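PDB 3LAS: putative carbonic anhydrase from Streptococcus mutans, which probably catalyses the reversible interconversion of hydrogencarbonate and carbon dioxide as a zinc-dependent beta-class carbonic anhydrase. Local coordinates for residues A[38-42]-A[91-95]; A[63-67]-A[133-138]; A[96-101]-A[119-125]. All blocks are in the same frame, centred on the assembly; numbering follows the deposited sequence. Where two conformers were deposited one is given.

Interaction 1: A[38-42]-A[91-95]; sequences CMDSR and HTDCG. With ZN (zinc ion), chain C.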
loop_
_atom_site.group_PDB
_atom_site.type_symbol
_atom_site.label_atom_id
_atom_site.label_comp_id
_atom_site.label_asym_id
_atom_site.label_seq_id
_atom_site.Cartn_x
_atom_site.Cartn_y
_atom_site.Cartn_z
ATOM N N CYS A 38 4.482 -5.589 0.737
ATOM C CA CYS A 38 3.522 -6.240 -0.134
ATOM C C CYS A 38 2.111 -6.065 0.389
ATOM O O CYS A 38 1.855 -5.929 1.610
ATOM C CB CYS A 38 3.904 -7.733 -0.174
ATOM S SG CYS A 38 2.821 -8.659 -1.394
ATOM N N MET A 39 1.165 -6.154 -0.541
ATOM C CA MET A 39 -0.283 -6.180 -0.307
ATOM C C MET A 39 -0.819 -7.375 0.419
ATOM O O MET A 39 -2.009 -7.420 0.800
ATOM C CB MET A 39 -1.020 -5.969 -1.625
ATOM C CG MET A 39 -0.863 -7.290 -2.494
ATOM S SD MET A 39 -1.481 -6.938 -4.190
ATOM C CE MET A 39 -1.227 -8.541 -4.905
ATOM N N ASP A 40 0.040 -8.401 0.605
ATOM C CA ASP A 40 -0.373 -9.673 1.149
ATOM C C ASP A 40 -1.332 -9.573 2.321
ATOM O O ASP A 40 -1.095 -8.882 3.300
ATOM C CB ASP A 40 0.861 -10.470 1.579
ATOM C CG ASP A 40 0.504 -11.901 1.825
ATOM O OD1 ASP A 40 0.176 -12.253 2.999
ATOM O OD2 ASP A 40 0.662 -12.695 0.888
ATOM N N SER A 41 -2.423 -10.320 2.172
ATOM C CA SER A 41 -3.537 -10.305 3.171
ATOM C C SER A 41 -3.124 -10.813 4.531
ATOM O O SER A 41 -3.830 -10.576 5.538
ATOM C CB SER A 41 -4.692 -11.146 2.659
ATOM O OG SER A 41 -4.318 -12.544 2.572
ATOM N N ARG A 42 -1.993 -11.545 4.619
ATOM C CA ARG A 42 -1.555 -12.163 5.893
ATOM C C ARG A 42 -0.561 -11.293 6.616
ATOM O O ARG A 42 0.029 -11.738 7.611
ATOM C CB ARG A 42 -0.940 -13.518 5.620
ATOM C CG ARG A 42 -1.918 -14.465 4.836
ATOM C CD ARG A 42 -1.191 -15.635 4.206
ATOM N NE ARG A 42 -0.271 -15.140 3.179
ATOM C CZ ARG A 42 0.535 -15.939 2.489
ATOM N NH1 ARG A 42 0.514 -17.286 2.685
ATOM N NH2 ARG A 42 1.452 -15.431 1.693
ATOM N N HIS A 91 8.350 -10.576 2.067
ATOM C CA HIS A 91 7.825 -11.613 2.967
ATOM C C HIS A 91 7.885 -12.939 2.323
ATOM O O HIS A 91 8.027 -13.059 1.089
ATOM C CB HIS A 91 6.401 -11.278 3.410
ATOM C CG HIS A 91 5.371 -11.462 2.324
ATOM N ND1 HIS A 91 4.725 -12.649 2.094
ATOM C CD2 HIS A 91 4.991 -10.637 1.304
ATOM C CE1 HIS A 91 3.942 -12.532 1.022
ATOM N NE2 HIS A 91 4.125 -11.320 0.510
ATOM N N THR A 92 7.798 -13.998 3.163
ATOM C CA THR A 92 7.829 -15.409 2.667
ATOM C C THR A 92 6.511 -15.753 2.069
ATOM O O THR A 92 5.421 -15.211 2.400
ATOM C CB THR A 92 8.178 -16.343 3.856
ATOM O OG1 THR A 92 7.122 -16.245 4.848
ATOM C CG2 THR A 92 9.568 -15.969 4.457
ATOM N N ASP A 93 6.534 -16.738 1.178
ATOM C CA ASP A 93 5.370 -17.205 0.469
ATOM C C ASP A 93 4.681 -16.050 -0.269
ATOM O O ASP A 93 3.454 -15.928 -0.279
ATOM C CB ASP A 93 4.393 -17.950 1.374
ATOM C CG ASP A 93 3.344 -18.738 0.601
ATOM O OD1 ASP A 93 3.646 -19.276 -0.507
ATOM O OD2 ASP A 93 2.202 -18.886 1.073
ATOM N N CYS A 94 5.439 -15.221 -0.953
ATOM C CA CYS A 94 4.883 -14.087 -1.700
ATOM C C CYS A 94 4.403 -14.530 -3.069
ATOM O O CYS A 94 5.014 -15.385 -3.766
ATOM C CB CYS A 94 5.935 -13.038 -1.834
ATOM S SG CYS A 94 5.388 -11.479 -2.668
ATOM N N GLY A 95 3.275 -13.949 -3.486
ATOM C CA GLY A 95 2.728 -14.186 -4.793
ATOM C C GLY A 95 3.728 -13.885 -5.894
ATOM O O GLY A 95 3.682 -14.511 -6.980
HETATM ZN ZN ZN C . 3.594 -10.798 -1.394
HETATM O O HOH W 1 1.837 -11.974 -1.818
#
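The imidazole of H91 is met at its edge, near the ring plane, by CB of C38, 3.4 Å from H91 CD2, by NH2 of R42 beside CE1, and by the zinc-bound water. The D40 carboxylate instead approaches obliquely, turned 50° from the ring, with D40 OD2 3.3 Å from H91 CE1. The R42 guanidinium also works through its edge. It takes D40 side-on, NE to OD1 and NH2 to OD2, and turns its end to D93, where NH1 reaches the carboxylate OD2 at 2.8 Å and NH2 reaches the backbone O at 2.9 Å. The NH1 bond is nearly straight (175°) and meets D93 OD2 on its anti side, somewhat out of the carboxylate plane. A bend at chi3 of R42 (-65°) brings the guanidinium between the two aspartates.

This is the zinc site of a beta-class carbonic anhydrase, with the Asp-Arg pair of that family beside the metal. The zinc ion is bound by C38 SG and C94 SG, each at 2.3 Å, by H91 NE2 at 2.0 Å and by a water. That water donates to D40 OD2 at 3.0 Å and accepts from G95 N, so the carboxylate stands in the second shell, consistent with the open form of such enzymes. R42 positions it there: D40 OD1 receives both R42 NE, on its syn lone pair, and R42 N, from above the carboxylate plane, the latter closing an Asx turn. Behind the metal-bound nitrogen, H91 ND1 donates to T92 O, which helps to fix the rotation of the ring. D40 N gives a weak hydrogen bond to C38 SG. R42 NH1 has a further acceptor in L25 O of the second subunit, whose L27 packs on D40.

Interaction 2: A[63-67]-A[133-138]; sequences GGRVT and EDIALL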
loop_
_atom_site.group_PDB
_atom_site.type_symbol
_atom_site.label_atom_id
_atom_site.label_comp_id
_atom_site.label_asym_id
_atom_site.label_seq_id
_atom_site.Cartn_x
_atom_site.Cartn_y
_atom_site.Cartn_z
ATOM N N GLY A 63 4.217 -7.515 -4.155
ATOM C CA GLY A 63 5.614 -7.879 -3.905
ATOM C C GLY A 63 6.382 -6.867 -3.081
ATOM O O GLY A 63 7.506 -7.156 -2.643
ATOM N N GLY A 64 5.860 -5.675 -2.770
ATOM C CA GLY A 64 6.645 -4.655 -2.066
ATOM C C GLY A 64 7.736 -4.141 -2.989
ATOM O O GLY A 64 8.848 -3.798 -2.498
ATOM N N ARG A 65 7.515 -4.041 -4.297
ATOM C CA ARG A 65 8.571 -3.666 -5.260
ATOM C C ARG A 65 8.684 -2.182 -5.447
ATOM O O ARG A 65 7.675 -1.447 -5.360
ATOM C CB ARG A 65 8.256 -4.237 -6.610
ATOM C CG ARG A 65 8.011 -5.796 -6.607
ATOM C CD ARG A 65 9.022 -6.602 -5.804
ATOM N NE ARG A 65 10.461 -6.300 -5.991
ATOM C CZ ARG A 65 11.194 -6.862 -6.942
ATOM N NH1 ARG A 65 10.662 -7.677 -7.837
ATOM N NH2 ARG A 65 12.463 -6.546 -6.884
ATOM N N VAL A 66 9.846 -1.638 -5.666
ATOM C CA VAL A 66 9.983 -0.212 -5.892
ATOM C C VAL A 66 9.665 0.041 -7.341
ATOM O O VAL A 66 10.143 -0.657 -8.305
ATOM C CB VAL A 66 11.407 0.242 -5.481
ATOM C CG1 VAL A 66 11.692 1.628 -6.091
ATOM C CG2 VAL A 66 11.500 0.217 -3.946
ATOM N N THR A 67 8.729 0.941 -7.566
ATOM C CA THR A 67 8.159 1.386 -8.866
ATOM C C THR A 67 8.151 2.902 -8.925
ATOM O O THR A 67 8.391 3.547 -7.897
ATOM C CB THR A 67 6.704 0.874 -9.023
ATOM O OG1 THR A 67 5.930 1.556 -7.995
ATOM C CG2 THR A 67 6.640 -0.696 -8.811
ATOM N N GLU A 133 17.622 -5.480 -4.386
ATOM C CA GLU A 133 17.370 -4.791 -5.653
ATOM C C GLU A 133 16.472 -3.551 -5.416
ATOM O O GLU A 133 16.720 -2.480 -6.002
ATOM C CB GLU A 133 16.712 -5.761 -6.624
ATOM C CG GLU A 133 16.245 -5.172 -7.900
ATOM C CD GLU A 133 15.550 -6.224 -8.817
ATOM O OE1 GLU A 133 14.960 -7.166 -8.243
ATOM O OE2 GLU A 133 15.659 -6.092 -10.096
ATOM N N ASP A 134 15.460 -3.682 -4.550
ATOM C CA ASP A 134 14.542 -2.549 -4.336
ATOM C C ASP A 134 15.239 -1.439 -3.558
ATOM O O ASP A 134 15.065 -0.216 -3.875
ATOM C CB ASP A 134 13.282 -3.074 -3.611
ATOM C CG ASP A 134 12.358 -3.739 -4.577
ATOM O OD1 ASP A 134 12.238 -3.317 -5.735
ATOM O OD2 ASP A 134 11.651 -4.632 -4.178
ATOM N N ILE A 135 16.107 -1.790 -2.612
ATOM C CA ILE A 135 16.928 -0.757 -1.895
ATOM C C ILE A 135 17.803 -0.080 -2.911
ATOM O O ILE A 135 17.906 1.184 -2.857
ATOM C CB ILE A 135 17.653 -1.389 -0.753
ATOM C CG1 ILE A 135 16.635 -1.777 0.348
ATOM C CG2 ILE A 135 18.721 -0.368 -0.217
ATOM C CD1 ILE A 135 17.322 -2.474 1.533
ATOM N N ALA A 136 18.449 -0.815 -3.843
ATOM C CA ALA A 136 19.280 -0.129 -4.867
ATOM C C ALA A 136 18.478 0.773 -5.742
ATOM O O ALA A 136 18.980 1.897 -6.058
ATOM C CB ALA A 136 19.968 -1.184 -5.728
ATOM N N LEU A 137 17.243 0.446 -6.114
ATOM C CA LEU A 137 16.475 1.376 -6.872
ATOM C C LEU A 137 16.193 2.658 -6.127
ATOM O O LEU A 137 16.208 3.743 -6.743
ATOM C CB LEU A 137 15.106 0.764 -7.309
ATOM C CG LEU A 137 15.279 -0.372 -8.306
ATOM C CD1 LEU A 137 13.897 -1.124 -8.458
ATOM C CD2 LEU A 137 15.743 0.182 -9.704
ATOM N N LEU A 138 15.983 2.604 -4.832
ATOM C CA LEU A 138 15.788 3.821 -4.036
ATOM C C LEU A 138 17.034 4.633 -3.930
ATOM O O LEU A 138 17.015 5.875 -4.131
ATOM C CB LEU A 138 15.252 3.498 -2.634
ATOM C CG LEU A 138 13.880 2.819 -2.643
ATOM C CD1 LEU A 138 13.586 2.281 -1.225
ATOM C CD2 LEU A 138 12.809 3.827 -3.084
HETATM O O HOH W 2 11.235 -3.406 -8.295
#
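The guanidinium of R65 and the carboxylate of D134 cross at about a right angle, their planes 63° apart. R65 NE makes the main bond, to D134 OD2 in the guanidinium plane, at 2.7 Å and almost straight; NH2 adds a weak bond to the same oxygen, with no side-on pair to both oxygens. With its other N-H, on the side of NH1, R65 NH2 reaches E133 OE1 at 2.9 Å, in the guanidinium plane but from above the glutamate carboxylate. Bends at chi2 and chi3 fold the arginine chain back towards the helix, while R65 NH1 hydrogen-bonds L122 O.

The other oxygen of D134 serves the backbone: V66 N donates to D134 OD1 at 2.9 Å in a straight bond that descends on the carboxylate from 70° out of its plane. A water lying over one guanidinium face donates to both V66 O and D134 OD1. The V66 side chain runs past D134 and L137 in the opposite direction to each, setting CG1 3.7 Å from L137 CB, and CG2 rests 3.8 Å from L138 CG where those two cross obliquely.

In the alpha/beta fold of the beta-class enzymes, this contact ties the loop after strand 56-61, whose glycines border the zinc site, to helix 127-140 packed against the central sheet.

Interaction 3: A[96-101]-A[119-125]; sequences AQTFTN and QDFLPFT. With GAI (guanidine), chain I.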
loop_
_atom_site.group_PDB
_atom_site.type_symbol
_atom_site.label_atom_id
_atom_site.label_comp_id
_atom_site.label_asym_id
_atom_site.label_seq_id
_atom_site.Cartn_x
_atom_site.Cartn_y
_atom_site.Cartn_z
ATOM N N ALA A 96 4.701 -12.986 -5.657
ATOM C CA ALA A 96 5.728 -12.713 -6.688
ATOM C C ALA A 96 6.583 -13.848 -6.974
ATOM O O ALA A 96 7.285 -13.826 -8.056
ATOM C CB ALA A 96 6.582 -11.485 -6.168
ATOM N N GLN A 97 6.642 -14.855 -6.138
ATOM C CA GLN A 97 7.515 -16.031 -6.384
ATOM C C GLN A 97 6.741 -17.084 -7.113
ATOM O O GLN A 97 7.260 -18.176 -7.391
ATOM C CB GLN A 97 7.947 -16.683 -5.065
ATOM C CG GLN A 97 8.694 -15.767 -4.266
ATOM C CD GLN A 97 9.026 -16.240 -2.889
ATOM O OE1 GLN A 97 8.192 -16.281 -1.992
ATOM N NE2 GLN A 97 10.274 -16.573 -2.707
ATOM N N THR A 98 5.482 -16.869 -7.467
ATOM C CA THR A 98 4.639 -17.933 -8.047
ATOM C C THR A 98 4.427 -17.899 -9.507
ATOM O O THR A 98 3.719 -18.743 -10.041
ATOM C CB THR A 98 3.264 -17.943 -7.356
ATOM O OG1 THR A 98 2.480 -16.806 -7.734
ATOM C CG2 THR A 98 3.410 -18.022 -5.806
ATOM N N PHE A 99 5.025 -16.909 -10.170
ATOM C CA PHE A 99 4.881 -16.787 -11.653
ATOM C C PHE A 99 6.097 -16.180 -12.251
ATOM O O PHE A 99 6.880 -15.501 -11.584
ATOM C CB PHE A 99 3.604 -15.986 -11.975
ATOM C CG PHE A 99 3.733 -14.531 -11.617
ATOM C CD1 PHE A 99 4.197 -13.583 -12.557
ATOM C CD2 PHE A 99 3.363 -14.066 -10.351
ATOM C CE1 PHE A 99 4.338 -12.233 -12.138
ATOM C CE2 PHE A 99 3.468 -12.774 -10.006
ATOM C CZ PHE A 99 4.020 -11.835 -10.848
ATOM N N THR A 100 6.250 -16.394 -13.560
ATOM C CA THR A 100 7.194 -15.627 -14.393
ATOM C C THR A 100 6.387 -14.679 -15.284
ATOM O O THR A 100 5.234 -14.875 -15.615
ATOM C CB THR A 100 8.042 -16.532 -15.331
ATOM O OG1 THR A 100 7.187 -17.134 -16.281
ATOM C CG2 THR A 100 8.732 -17.605 -14.493
ATOM N N ASN A 101 7.079 -13.616 -15.745
ATOM C CA ASN A 101 6.408 -12.758 -16.688
ATOM C C ASN A 101 5.939 -13.457 -17.916
ATOM O O ASN A 101 4.808 -13.188 -18.381
ATOM C CB ASN A 101 7.314 -11.569 -17.120
ATOM C CG ASN A 101 7.437 -10.484 -16.134
ATOM O OD1 ASN A 101 6.476 -10.173 -15.363
ATOM N ND2 ASN A 101 8.616 -9.808 -16.133
ATOM N N GLN A 119 5.119 -5.950 -20.567
ATOM C CA GLN A 119 5.003 -5.333 -19.217
ATOM C C GLN A 119 5.678 -6.203 -18.201
ATOM O O GLN A 119 5.515 -7.477 -18.190
ATOM C CB GLN A 119 3.539 -5.315 -18.803
ATOM C CG GLN A 119 2.661 -4.504 -19.626
ATOM C CD GLN A 119 2.956 -2.998 -19.503
ATOM O OE1 GLN A 119 3.062 -2.313 -20.523
ATOM N NE2 GLN A 119 3.226 -2.530 -18.296
ATOM N N ASP A 120 6.341 -5.554 -17.267
ATOM C CA ASP A 120 7.088 -6.252 -16.239
ATOM C C ASP A 120 6.204 -6.291 -14.976
ATOM O O ASP A 120 5.938 -5.273 -14.339
ATOM C CB ASP A 120 8.381 -5.496 -15.943
ATOM C CG ASP A 120 9.307 -6.292 -15.063
ATOM O OD1 ASP A 120 8.936 -7.338 -14.569
ATOM O OD2 ASP A 120 10.525 -5.868 -14.897
ATOM N N PHE A 121 5.744 -7.454 -14.626
ATOM C CA PHE A 121 4.971 -7.648 -13.399
ATOM C C PHE A 121 5.819 -7.752 -12.162
ATOM O O PHE A 121 5.266 -7.887 -11.027
ATOM C CB PHE A 121 3.988 -8.824 -13.527
ATOM C CG PHE A 121 2.870 -8.481 -14.496
ATOM C CD1 PHE A 121 1.693 -7.923 -14.043
ATOM C CD2 PHE A 121 3.029 -8.713 -15.860
ATOM C CE1 PHE A 121 0.674 -7.549 -14.918
ATOM C CE2 PHE A 121 1.961 -8.343 -16.748
ATOM C CZ PHE A 121 0.814 -7.741 -16.228
ATOM N N LEU A 122 7.145 -7.687 -12.297
ATOM C CA LEU A 122 8.073 -7.584 -11.175
ATOM C C LEU A 122 8.113 -8.813 -10.262
ATOM O O LEU A 122 8.190 -8.708 -9.043
ATOM C CB LEU A 122 7.948 -6.291 -10.349
ATOM C CG LEU A 122 7.909 -5.016 -11.129
ATOM C CD1 LEU A 122 7.562 -3.786 -10.289
ATOM C CD2 LEU A 122 9.211 -4.793 -11.901
ATOM N N PRO A 123 8.101 -10.062 -10.803
ATOM C CA PRO A 123 8.285 -11.244 -9.975
ATOM C C PRO A 123 9.692 -11.331 -9.408
ATOM O O PRO A 123 10.594 -10.588 -9.890
ATOM C CB PRO A 123 8.001 -12.437 -10.980
ATOM C CG PRO A 123 8.549 -11.880 -12.292
ATOM C CD PRO A 123 8.117 -10.373 -12.259
ATOM N N PHE A 124 9.844 -12.244 -8.477
ATOM C CA PHE A 124 11.225 -12.526 -8.004
ATOM C C PHE A 124 11.231 -13.966 -7.535
ATOM O O PHE A 124 10.182 -14.612 -7.154
ATOM C CB PHE A 124 11.647 -11.514 -6.869
ATOM C CG PHE A 124 10.810 -11.556 -5.605
ATOM C CD1 PHE A 124 10.948 -12.581 -4.701
ATOM C CD2 PHE A 124 9.983 -10.505 -5.315
ATOM C CE1 PHE A 124 10.215 -12.568 -3.487
ATOM C CE2 PHE A 124 9.249 -10.466 -4.086
ATOM C CZ PHE A 124 9.354 -11.488 -3.231
ATOM N N THR A 125 12.464 -14.458 -7.354
ATOM C CA THR A 125 12.631 -15.803 -6.813
ATOM C C THR A 125 13.383 -15.867 -5.490
ATOM O O THR A 125 13.135 -16.731 -4.620
ATOM C CB THR A 125 13.422 -16.765 -7.810
ATOM O OG1 THR A 125 14.526 -16.097 -8.424
ATOM C CG2 THR A 125 12.395 -17.206 -8.872
HETATM C C GAI I . 0.425 -3.219 -15.725
HETATM N N1 GAI I . -0.116 -2.026 -15.435
HETATM N N2 GAI I . 1.617 -3.710 -15.476
HETATM N N3 GAI I . 0.156 -4.105 -16.582
#
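The loop leading into helix 101-112, with the first residue of that helix, N101, runs beside the loop that follows it, A96 facing P123 and F124 at one end and N101 facing D120 and F121 at the other, where an Asx turn of D120 supplies the acceptor. N101 uses both ends of its amide. ND2 donates to D120 OD1 at 2.9 Å, nearly straight (170°) and in the amide plane, while OD1 accepts from F121 N at 2.9 Å. The amide and carboxylate planes stand 84° apart. L122 N, which closes the Asx turn, comes to D120 OD1 from the opposite face, so one oxygen is held between two donors.

At the other end, F124 N donates to A96 O at 3.0 Å. The A96 methyl sits over the F124 ring, its CB 3.9 Å from the ring centroid, a CH-pi contact; the ring reaches it with CG between backbone N and carbonyl carbon (chi1 62°). Q97 lays its CG obliquely against the same ring, 3.6 Å from F124 CE1, and its NE2 makes a weak bond to T125 O, whereas Q97 OE1 is taken by C94 N. Between the two ends P123 is wedged: its CB stands 4.2 Å from the centroid of the F99 ring, over the face, and also packs against A96 O and F99 O. F99 CE1 touches F121 CB at 3.7 Å, the two side chains crossing at about a right angle.

A guanidine molecule lies near F121 CZ and Q119, hydrogen-bonded to D68 O of the second subunit. F99 and F121 both meet F104 of helix 101-112, F121 edge-to-face, while Q97 and F124 lean on I127 and S130 of helix 127-140.

Overall arrangement
From the N terminus, strand 33-38 ends in 38-42, which interaction 1 joins to 91-95 after strand 85-91, closing a loop that contains strand 56-61 and helix 68-80. Interaction 2 starts within that loop, at 63-67, and closes beyond it on helix 127-140, so the two cross. Interaction 3 follows interaction 1 in series, closes the short excursion through helix 101-112 and lies wholly within the span of interaction 2. All three touch one another: G63 packs on C38 and C94, F124 on C94, and R65 NH1 hydrogen-bonds L122 O. Together they join the loops at the strand ends to helices 101-112 and 127-140, alongside the second subunit.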